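Local coordinates for ATP-dependent DNA ligase (Mycobacterium tuberculosis, PDB 6NHX), which seals breaks in double-stranded DNA at the expense of ATP and probably works with Ku in the non-homologous end joining of double-strand breaks, at residues Gly16-Leu21 against Ser182-Lys187; Glu193-Gly198 against Ala271-Val276. The protein carries 1 engineered substitution. All blocks are in the same frame, centred on the assembly; numbering follows the deposited sequence.

Contact 1 (Gly16-Leu21 against Ser182-Lys187); sequences GTVAGL and SWVKDK. With ATP (adenosine-5'-triphosphate), chain B.
The carboxylate of D186 is the flat group at the centre, set against the loop G16-L21. One face is covered by the carbonyl oxygen of G16, almost directly above D186 CG at 3.3 Å; a water on that side donates to both G16 O and D186 OD1, which should ease the approach of G16 O to the carboxylate. V18 N donates to D186 OD2 (2.8 Å) from its anti side, tilted 27° out of the plane toward this same face. On the other face lie V18 CG2, 3.6 Å from D186 OD2, and a second water that ties D186 OD2 to A19 N. The W183 ring meets adenine obliquely and makes a cation-pi contact with K168. With its CG anti to the backbone N (chi1 -171°), D186 reaches straight into the loop, just ahead of its V18-L21 type II turn. V184 CG1 packs on G16 CA at 3.7 Å, and the backbone adds G16 N to K185 O, 3.0 Å. Extended K185 places NZ between two phosphates of ATP, 2.7 Å from O1A and 2.8 Å from O1G. K185 and K187, alternating with D186 on the strand, both turn to the ATP phosphates, as the lysines of nucleotidyltransferase motif V do in ATP-dependent ligases.

Contact 2 (Glu193-Gly198 against Ala271-Val276); sequences EVVIGG and ALVAEV
V194 pairs with A274 across two antiparallel strands: V194 N donates to A274 O and A274 N to V194 O, both at 2.8 Å. On the same face, V194 CG2 rests on A274 CB, while V194 CG1, anti to the carbonyl carbon (chi1 -63°), reaches V276 CG2 at 4.2 Å, the two valines crossing at about a right angle; M213 of strand 208-217 touches both. I196 continues the pairing through its N-H to L272 O, 3.0 Å. Its extended chain sends CD1 over L272 CB and on to A274 CB, and L295 of strand 291-295 packs against it. Beyond this bond, a water bridges I196 O and L272 N where the strands part. E193, on the other face, runs beside E275 and points the same way, their CG atoms 4.0 Å apart. The carboxylates are turned 42° to each other and approach to 4.4 Å between E193 OE2 and E275 OE1. K299 forms a salt bridge with E193 OE2 and a long, weak ion pair with E275 OE1, while R296 and R293 hold E275 OE2. The two acids thus sit on a face they share with V195 and V273, where these cations should offset the repulsion of like charges. Since R293 also bonds to ATP, E275 is a second-shell residue that probably orients this arginine toward the nucleotide.

How the contacts relate
The contacts lie in different domains and come in series along the chain, contact 1 closing before contact 2 opens. Strand 184-187 of contact 1 belongs to the mixed sheet of the nucleotidyltransferase domain; strand 190-201 follows directly and carries the chain into the curled antiparallel sheet of the C-terminal OB domain, where it pairs with strand 273-278. The centres of contact 1 and contact 2 are about 27 Å apart, yet the nearest atoms of contact 1 and contact 2 come within about 5 Å without touching. ATP occupies the junction: from the C-terminal domain, R293 is hydrogen-bonded to it, with E275 of contact 2 behind that arginine. This fits the closed domain arrangement, in which both domains contribute to the nucleotide site.

Contact 1 (Gly16-Leu21 against Ser182-Lys187)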
ATOM      1  N   GLY A  16      -0.862  -3.138 -14.825  1.00 14.32           N
ATOM      2  CA  GLY A  16      -1.456  -3.047 -16.140  1.00 14.19           C
ATOM      3  C   GLY A  16      -2.536  -1.997 -16.181  1.00 14.72           C
ATOM      4  O   GLY A  16      -2.628  -1.139 -15.298  1.00 19.02           O
ATOM      5  N   THR A  17      -3.386  -2.098 -17.192  1.00 14.39           N
ATOM      6  CA  THR A  17      -4.501  -1.177 -17.389  1.00 15.29           C
ATOM      7  C   THR A  17      -5.796  -1.971 -17.338  1.00 15.01           C
ATOM      8  O   THR A  17      -5.950  -2.957 -18.065  1.00 15.26           O
ATOM      9  CB  THR A  17      -4.372  -0.453 -18.734  1.00 16.18           C
ATOM     10  OG1 THR A  17      -3.270   0.448 -18.663  1.00 16.44           O
ATOM     11  CG2 THR A  17      -5.628   0.348 -19.049  1.00 16.08           C
ATOM     12  N   VAL A  18      -6.724  -1.548 -16.474  1.00 14.39           N
ATOM     13  CA  VAL A  18      -7.976  -2.287 -16.320  1.00 14.00           C
ATOM     14  C   VAL A  18      -9.099  -1.786 -17.216  1.00 13.38           C
ATOM     15  O   VAL A  18     -10.093  -2.511 -17.404  1.00 15.51           O
ATOM     16  CB  VAL A  18      -8.490  -2.374 -14.869  1.00 13.46           C
ATOM     17  CG1 VAL A  18      -7.456  -3.010 -13.962  1.00 12.99           C
ATOM     18  CG2 VAL A  18      -8.897  -1.004 -14.356  1.00 13.52           C
ATOM     19  N   ALA A  19      -8.972  -0.580 -17.779  1.00 16.18           N
ATOM     20  CA  ALA A  19      -9.966  -0.076 -18.709  1.00 19.69           C
ATOM     21  C   ALA A  19      -9.775  -0.850 -19.999  1.00 33.83           C
ATOM     22  O   ALA A  19      -8.689  -0.837 -20.585  1.00 55.84           O
ATOM     23  CB  ALA A  19      -9.744   1.413 -18.960  1.00 24.83           C
ATOM     24  N   GLY A  20     -10.824  -1.543 -20.426  1.00 30.56           N
ATOM     25  CA  GLY A  20     -10.749  -2.502 -21.510  1.00 17.49           C
ATOM     26  C   GLY A  20     -11.169  -3.889 -21.084  1.00 15.82           C
ATOM     27  O   GLY A  20     -11.680  -4.654 -21.905  1.00 20.33           O
ATOM     28  N   LEU A  21     -11.012  -4.211 -19.798  1.00 16.09           N
ATOM     29  CA  LEU A  21     -11.433  -5.507 -19.279  1.00 14.96           C
ATOM     30  C   LEU A  21     -12.946  -5.540 -19.066  1.00 17.42           C
ATOM     31  O   LEU A  21     -13.556  -4.546 -18.658  1.00 17.84           O
ATOM     32  CB  LEU A  21     -10.707  -5.799 -17.964  1.00 15.10           C
ATOM     33  CG  LEU A  21      -9.174  -5.799 -18.088  1.00 14.94           C
ATOM     34  CD1 LEU A  21      -8.505  -6.057 -16.745  1.00 15.68           C
ATOM     35  CD2 LEU A  21      -8.710  -6.833 -19.108  1.00 19.04           C
ATOM     36  N   SER A 182      -3.614 -13.127 -13.936  1.00 13.38           N
ATOM     37  CA  SER A 182      -5.028 -13.141 -13.595  1.00 13.51           C
ATOM     38  C   SER A 182      -5.420 -12.026 -12.630  1.00 11.38           C
ATOM     39  O   SER A 182      -6.618 -11.854 -12.360  1.00 13.28           O
ATOM     40  CB  SER A 182      -5.383 -14.498 -12.993  1.00 17.59           C
ATOM     41  OG  SER A 182      -4.523 -14.749 -11.890  1.00 17.62           O
ATOM     42  N   TRP A 183      -4.453 -11.293 -12.076  1.00 11.20           N
ATOM     43  CA  TRP A 183      -4.715 -10.129 -11.234  1.00 11.55           C
ATOM     44  C   TRP A 183      -3.980  -8.947 -11.843  1.00 13.18           C
ATOM     45  O   TRP A 183      -2.775  -9.036 -12.091  1.00 14.02           O
ATOM     46  CB  TRP A 183      -4.174 -10.330  -9.811  1.00 14.24           C
ATOM     47  CG  TRP A 183      -4.948 -11.214  -8.877  1.00 12.55           C
ATOM     48  CD1 TRP A 183      -5.860 -12.162  -9.200  1.00 13.01           C
ATOM     49  CD2 TRP A 183      -4.861 -11.194  -7.457  1.00 12.14           C
ATOM     50  NE1 TRP A 183      -6.348 -12.762  -8.047  1.00 12.53           N
ATOM     51  CE2 TRP A 183      -5.740 -12.178  -6.967  1.00 12.78           C
ATOM     52  CE3 TRP A 183      -4.105 -10.450  -6.547  1.00 12.94           C
ATOM     53  CZ2 TRP A 183      -5.900 -12.425  -5.592  1.00 13.34           C
ATOM     54  CZ3 TRP A 183      -4.257 -10.691  -5.192  1.00 13.47           C
ATOM     55  CH2 TRP A 183      -5.148 -11.669  -4.732  1.00 13.58           C
ATOM     56  N   VAL A 184      -4.693  -7.844 -12.076  1.00 11.57           N
ATOM     57  CA  VAL A 184      -4.115  -6.680 -12.746  1.00 13.40           C
ATOM     58  C   VAL A 184      -4.329  -5.463 -11.855  1.00 13.74           C
ATOM     59  O   VAL A 184      -5.466  -5.176 -11.458  1.00 13.57           O
ATOM     60  CB  VAL A 184      -4.772  -6.455 -14.114  1.00 12.30           C
ATOM     61  CG1 VAL A 184      -4.149  -5.249 -14.788  1.00 12.20           C
ATOM     62  CG2 VAL A 184      -4.620  -7.700 -14.996  1.00 15.11           C
ATOM     63  N   LYS A 185      -3.254  -4.757 -11.521  1.00 12.19           N
ATOM     64  CA  LYS A 185      -3.318  -3.590 -10.653  1.00 12.50           C
ATOM     65  C   LYS A 185      -3.084  -2.317 -11.457  1.00 12.49           C
ATOM     66  O   LYS A 185      -2.211  -2.282 -12.328  1.00 13.00           O
ATOM     67  CB  LYS A 185      -2.315  -3.679  -9.493  1.00 12.76           C
ATOM     68  CG  LYS A 185      -0.905  -4.050  -9.905  1.00 15.86           C
ATOM     69  CD  LYS A 185       0.073  -3.858  -8.758  1.00 17.70           C
ATOM     70  CE  LYS A 185       1.502  -4.102  -9.210  1.00 17.20           C
ATOM     71  NZ  LYS A 185       2.495  -3.703  -8.163  1.00 19.40           N
ATOM     72  N   ASP A 186      -3.847  -1.268 -11.146  1.00 12.85           N
ATOM     73  CA  ASP A 186      -3.895  -0.055 -11.960  1.00 13.36           C
ATOM     74  C   ASP A 186      -4.213   1.114 -11.038  1.00 15.55           C
ATOM     75  O   ASP A 186      -5.218   1.081 -10.333  1.00 13.57           O
ATOM     76  CB  ASP A 186      -4.991  -0.242 -13.025  1.00 13.74           C
ATOM     77  CG  ASP A 186      -5.004   0.834 -14.077  1.00 17.56           C
ATOM     78  OD1 ASP A 186      -4.222   1.794 -13.966  1.00 18.65           O
ATOM     79  OD2 ASP A 186      -5.827   0.717 -15.013  1.00 16.91           O
ATOM     80  N   LYS A 187      -3.374   2.150 -11.045  1.00 14.40           N
ATOM     81  CA  LYS A 187      -3.538   3.312 -10.183  1.00 13.99           C
ATOM     82  C   LYS A 187      -3.952   4.535 -10.996  1.00 12.46           C
ATOM     83  O   LYS A 187      -3.561   4.687 -12.154  1.00 14.60           O
ATOM     84  CB  LYS A 187      -2.222   3.625  -9.454  1.00 17.91           C
ATOM     85  CG  LYS A 187      -1.773   2.526  -8.497  1.00 19.34           C
ATOM     86  CD  LYS A 187      -0.803   3.063  -7.467  1.00 28.98           C
ATOM     87  CE  LYS A 187       0.210   2.012  -7.074  1.00 36.94           C
ATOM     88  NZ  LYS A 187       1.491   2.177  -7.804  1.00 46.54           N
TER
HETATM   89  PG  ATP B1000       3.704  -5.142  -4.955  1.00 17.91           P
HETATM   90  O1G ATP B1000       2.683  -5.494  -6.018  1.00 17.33           O
HETATM   91  O2G ATP B1000       5.040  -5.849  -5.083  1.00 20.04           O
HETATM   92  O3G ATP B1000       3.129  -5.221  -3.552  1.00 18.64           O
HETATM   93  PB  ATP B1000       3.649  -2.261  -4.435  1.00 22.60           P
HETATM   94  O1B ATP B1000       4.347  -1.077  -5.054  1.00 31.05           O
HETATM   95  O2B ATP B1000       3.677  -2.488  -2.939  1.00 33.43           O
HETATM   96  O3B ATP B1000       4.113  -3.592  -5.217  1.00 22.96           O
HETATM   97  PA  ATP B1000       1.284  -1.263  -5.784  1.00 19.07           P
HETATM   98  O1A ATP B1000       1.921  -1.235  -7.140  1.00 22.17           O
HETATM   99  O2A ATP B1000       1.020  -0.043  -4.940  1.00 23.61           O
HETATM  100  O3A ATP B1000       2.118  -2.288  -4.888  1.00 24.28           O
HETATM  101  O5' ATP B1000      -0.021  -2.220  -5.845  1.00 22.18           O
HETATM  102  C5' ATP B1000      -0.968  -2.221  -4.780  1.00 17.49           C
HETATM  103  C4' ATP B1000      -0.520  -3.140  -3.639  1.00 14.02           C
HETATM  104  O4' ATP B1000      -1.618  -3.249  -2.734  1.00 17.12           O
HETATM  105  C3' ATP B1000      -0.184  -4.548  -4.083  1.00 15.36           C
HETATM  106  O3' ATP B1000       0.693  -5.131  -3.124  1.00 17.30           O
HETATM  107  C2' ATP B1000      -1.526  -5.214  -3.969  1.00 14.78           C
HETATM  108  O2' ATP B1000      -1.425  -6.640  -3.849  1.00 15.59           O
HETATM  109  C1' ATP B1000      -2.105  -4.589  -2.703  1.00 17.37           C
HETATM  110  N9  ATP B1000      -3.576  -4.466  -2.762  1.00 14.25           N
HETATM  111  C8  ATP B1000      -4.303  -3.371  -2.426  1.00 14.33           C
HETATM  112  N7  ATP B1000      -5.636  -3.613  -2.563  1.00 12.43           N
HETATM  113  C5  ATP B1000      -5.749  -4.890  -2.975  1.00 11.63           C
HETATM  114  C6  ATP B1000      -6.859  -5.763  -3.328  1.00 11.01           C
HETATM  115  N6  ATP B1000      -8.117  -5.310  -3.286  1.00 12.23           N
HETATM  116  N1  ATP B1000      -6.570  -7.014  -3.716  1.00 11.03           N
HETATM  117  C2  ATP B1000      -5.319  -7.484  -3.781  1.00 11.57           C
HETATM  118  N3  ATP B1000      -4.246  -6.734  -3.487  1.00 12.55           N
HETATM  119  C4  ATP B1000      -4.409  -5.447  -3.105  1.00 12.76           C
HETATM  120  O   HOH W   1      -1.878   1.696 -15.693  1.00 22.42           O
HETATM  121  O   HOH W   2      -7.782   1.920 -16.441  1.00 20.02           O

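Contact 2 (Glu193-Gly198 against Ala271-Val276)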
ATOM      1  N   GLU A 193       9.391   6.578  -7.821  1.00 14.89           N
ATOM      2  CA  GLU A 193      10.310   6.411  -6.712  1.00 14.57           C
ATOM      3  C   GLU A 193      11.336   7.535  -6.729  1.00 14.12           C
ATOM      4  O   GLU A 193      11.859   7.926  -7.788  1.00 14.77           O
ATOM      5  CB  GLU A 193      11.022   5.063  -6.813  1.00 14.98           C
ATOM      6  CG  GLU A 193      10.067   3.888  -6.690  1.00 17.08           C
ATOM      7  CD  GLU A 193      10.675   2.593  -7.173  1.00 28.24           C
ATOM      8  OE1 GLU A 193      11.891   2.560  -7.455  1.00 27.37           O
ATOM      9  OE2 GLU A 193       9.924   1.600  -7.272  1.00 32.85           O
ATOM     10  N   VAL A 194      11.631   8.053  -5.539  1.00 14.58           N
ATOM     11  CA  VAL A 194      12.602   9.131  -5.377  1.00 15.78           C
ATOM     12  C   VAL A 194      13.466   8.824  -4.167  1.00 15.47           C
ATOM     13  O   VAL A 194      13.105   8.018  -3.309  1.00 14.49           O
ATOM     14  CB  VAL A 194      11.938  10.518  -5.218  1.00 16.22           C
ATOM     15  CG1 VAL A 194      11.151  10.906  -6.468  1.00 16.97           C
ATOM     16  CG2 VAL A 194      11.048  10.533  -3.987  1.00 15.47           C
ATOM     17  N   VAL A 195      14.635   9.454  -4.106  1.00 14.42           N
ATOM     18  CA  VAL A 195      15.506   9.383  -2.937  1.00 13.15           C
ATOM     19  C   VAL A 195      15.414  10.701  -2.179  1.00 13.48           C
ATOM     20  O   VAL A 195      15.415  11.781  -2.788  1.00 14.42           O
ATOM     21  CB  VAL A 195      16.955   9.057  -3.346  1.00 14.27           C
ATOM     22  CG1 VAL A 195      17.906   9.105  -2.143  1.00 14.12           C
ATOM     23  CG2 VAL A 195      17.006   7.703  -4.029  1.00 17.14           C
ATOM     24  N   ILE A 196      15.300  10.620  -0.854  1.00 13.40           N
ATOM     25  CA  ILE A 196      15.236  11.820  -0.029  1.00 14.18           C
ATOM     26  C   ILE A 196      16.635  12.387   0.156  1.00 14.10           C
ATOM     27  O   ILE A 196      17.553  11.679   0.589  1.00 14.82           O
ATOM     28  CB  ILE A 196      14.587  11.504   1.325  1.00 13.41           C
ATOM     29  CG1 ILE A 196      13.179  10.939   1.108  1.00 16.30           C
ATOM     30  CG2 ILE A 196      14.565  12.754   2.173  1.00 14.47           C
ATOM     31  CD1 ILE A 196      12.541  10.392   2.381  1.00 17.58           C
ATOM     32  N   GLY A 197      16.809  13.669  -0.175  1.00 13.06           N
ATOM     33  CA  GLY A 197      18.085  14.321   0.048  1.00 14.52           C
ATOM     34  C   GLY A 197      18.117  15.364   1.148  1.00 12.86           C
ATOM     35  O   GLY A 197      19.183  15.833   1.553  1.00 13.46           O
ATOM     36  N   GLY A 198      16.942  15.714   1.660  1.00 15.13           N
ATOM     37  CA  GLY A 198      16.874  16.665   2.754  1.00 15.69           C
ATOM     38  C   GLY A 198      15.435  16.858   3.174  1.00 14.16           C
ATOM     39  O   GLY A 198      14.503  16.361   2.539  1.00 16.04           O
ATOM     40  N   ALA A 271      19.978   7.770   1.339  1.00 17.20           N
ATOM     41  CA  ALA A 271      19.780   6.361   1.631  1.00 15.58           C
ATOM     42  C   ALA A 271      18.330   5.902   1.559  1.00 17.20           C
ATOM     43  O   ALA A 271      18.095   4.705   1.360  1.00 19.47           O
ATOM     44  CB  ALA A 271      20.334   6.027   3.024  1.00 22.18           C
ATOM     45  N   LEU A 272      17.362   6.806   1.704  1.00 16.51           N
ATOM     46  CA  LEU A 272      15.952   6.440   1.830  1.00 16.22           C
ATOM     47  C   LEU A 272      15.192   6.667   0.531  1.00 17.13           C
ATOM     48  O   LEU A 272      15.225   7.768  -0.034  1.00 16.21           O
ATOM     49  CB  LEU A 272      15.285   7.269   2.923  1.00 16.32           C
ATOM     50  CG  LEU A 272      15.677   7.043   4.377  1.00 23.74           C
ATOM     51  CD1 LEU A 272      14.709   7.807   5.258  1.00 26.83           C
ATOM     52  CD2 LEU A 272      15.677   5.565   4.721  1.00 27.59           C
ATOM     53  N   VAL A 273      14.487   5.644   0.086  1.00 14.56           N
ATOM     54  CA  VAL A 273      13.591   5.718  -1.060  1.00 15.81           C
ATOM     55  C   VAL A 273      12.183   6.023  -0.567  1.00 14.82           C
ATOM     56  O   VAL A 273      11.733   5.504   0.467  1.00 15.27           O
ATOM     57  CB  VAL A 273      13.634   4.400  -1.859  1.00 16.17           C
ATOM     58  CG1 VAL A 273      12.695   4.439  -3.052  1.00 16.01           C
ATOM     59  CG2 VAL A 273      15.053   4.092  -2.289  1.00 17.93           C
ATOM     60  N   ALA A 274      11.482   6.867  -1.298  1.00 13.97           N
ATOM     61  CA  ALA A 274      10.073   7.139  -1.082  1.00 14.02           C
ATOM     62  C   ALA A 274       9.349   7.044  -2.413  1.00 13.98           C
ATOM     63  O   ALA A 274       9.960   7.061  -3.481  1.00 14.90           O
ATOM     64  CB  ALA A 274       9.869   8.538  -0.513  1.00 15.28           C
ATOM     65  N   GLU A 275       8.030   6.939  -2.350  1.00 14.67           N
ATOM     66  CA  GLU A 275       7.196   6.970  -3.537  1.00 14.05           C
ATOM     67  C   GLU A 275       6.331   8.213  -3.493  1.00 15.93           C
ATOM     68  O   GLU A 275       5.751   8.533  -2.447  1.00 16.69           O
ATOM     69  CB  GLU A 275       6.305   5.733  -3.613  1.00 18.18           C
ATOM     70  CG  GLU A 275       6.729   4.757  -4.679  1.00 28.38           C
ATOM     71  CD  GLU A 275       5.872   3.515  -4.685  1.00 40.33           C
ATOM     72  OE1 GLU A 275       5.986   2.721  -5.640  1.00 45.21           O
ATOM     73  OE2 GLU A 275       5.087   3.335  -3.733  1.00 42.82           O
ATOM     74  N   VAL A 276       6.264   8.919  -4.614  1.00 15.19           N
ATOM     75  CA  VAL A 276       5.382  10.066  -4.727  1.00 16.92           C
ATOM     76  C   VAL A 276       4.508   9.915  -5.963  1.00 17.49           C
ATOM     77  O   VAL A 276       4.881   9.263  -6.946  1.00 21.44           O
ATOM     78  CB  VAL A 276       6.171  11.390  -4.745  1.00 20.10           C
ATOM     79  CG1 VAL A 276       7.013  11.522  -3.467  1.00 22.33           C
ATOM     80  CG2 VAL A 276       7.045  11.454  -5.956  1.00 17.49           C
TER
HETATM   81  O   HOH W   3      17.694   9.644   2.370  1.00 16.81           O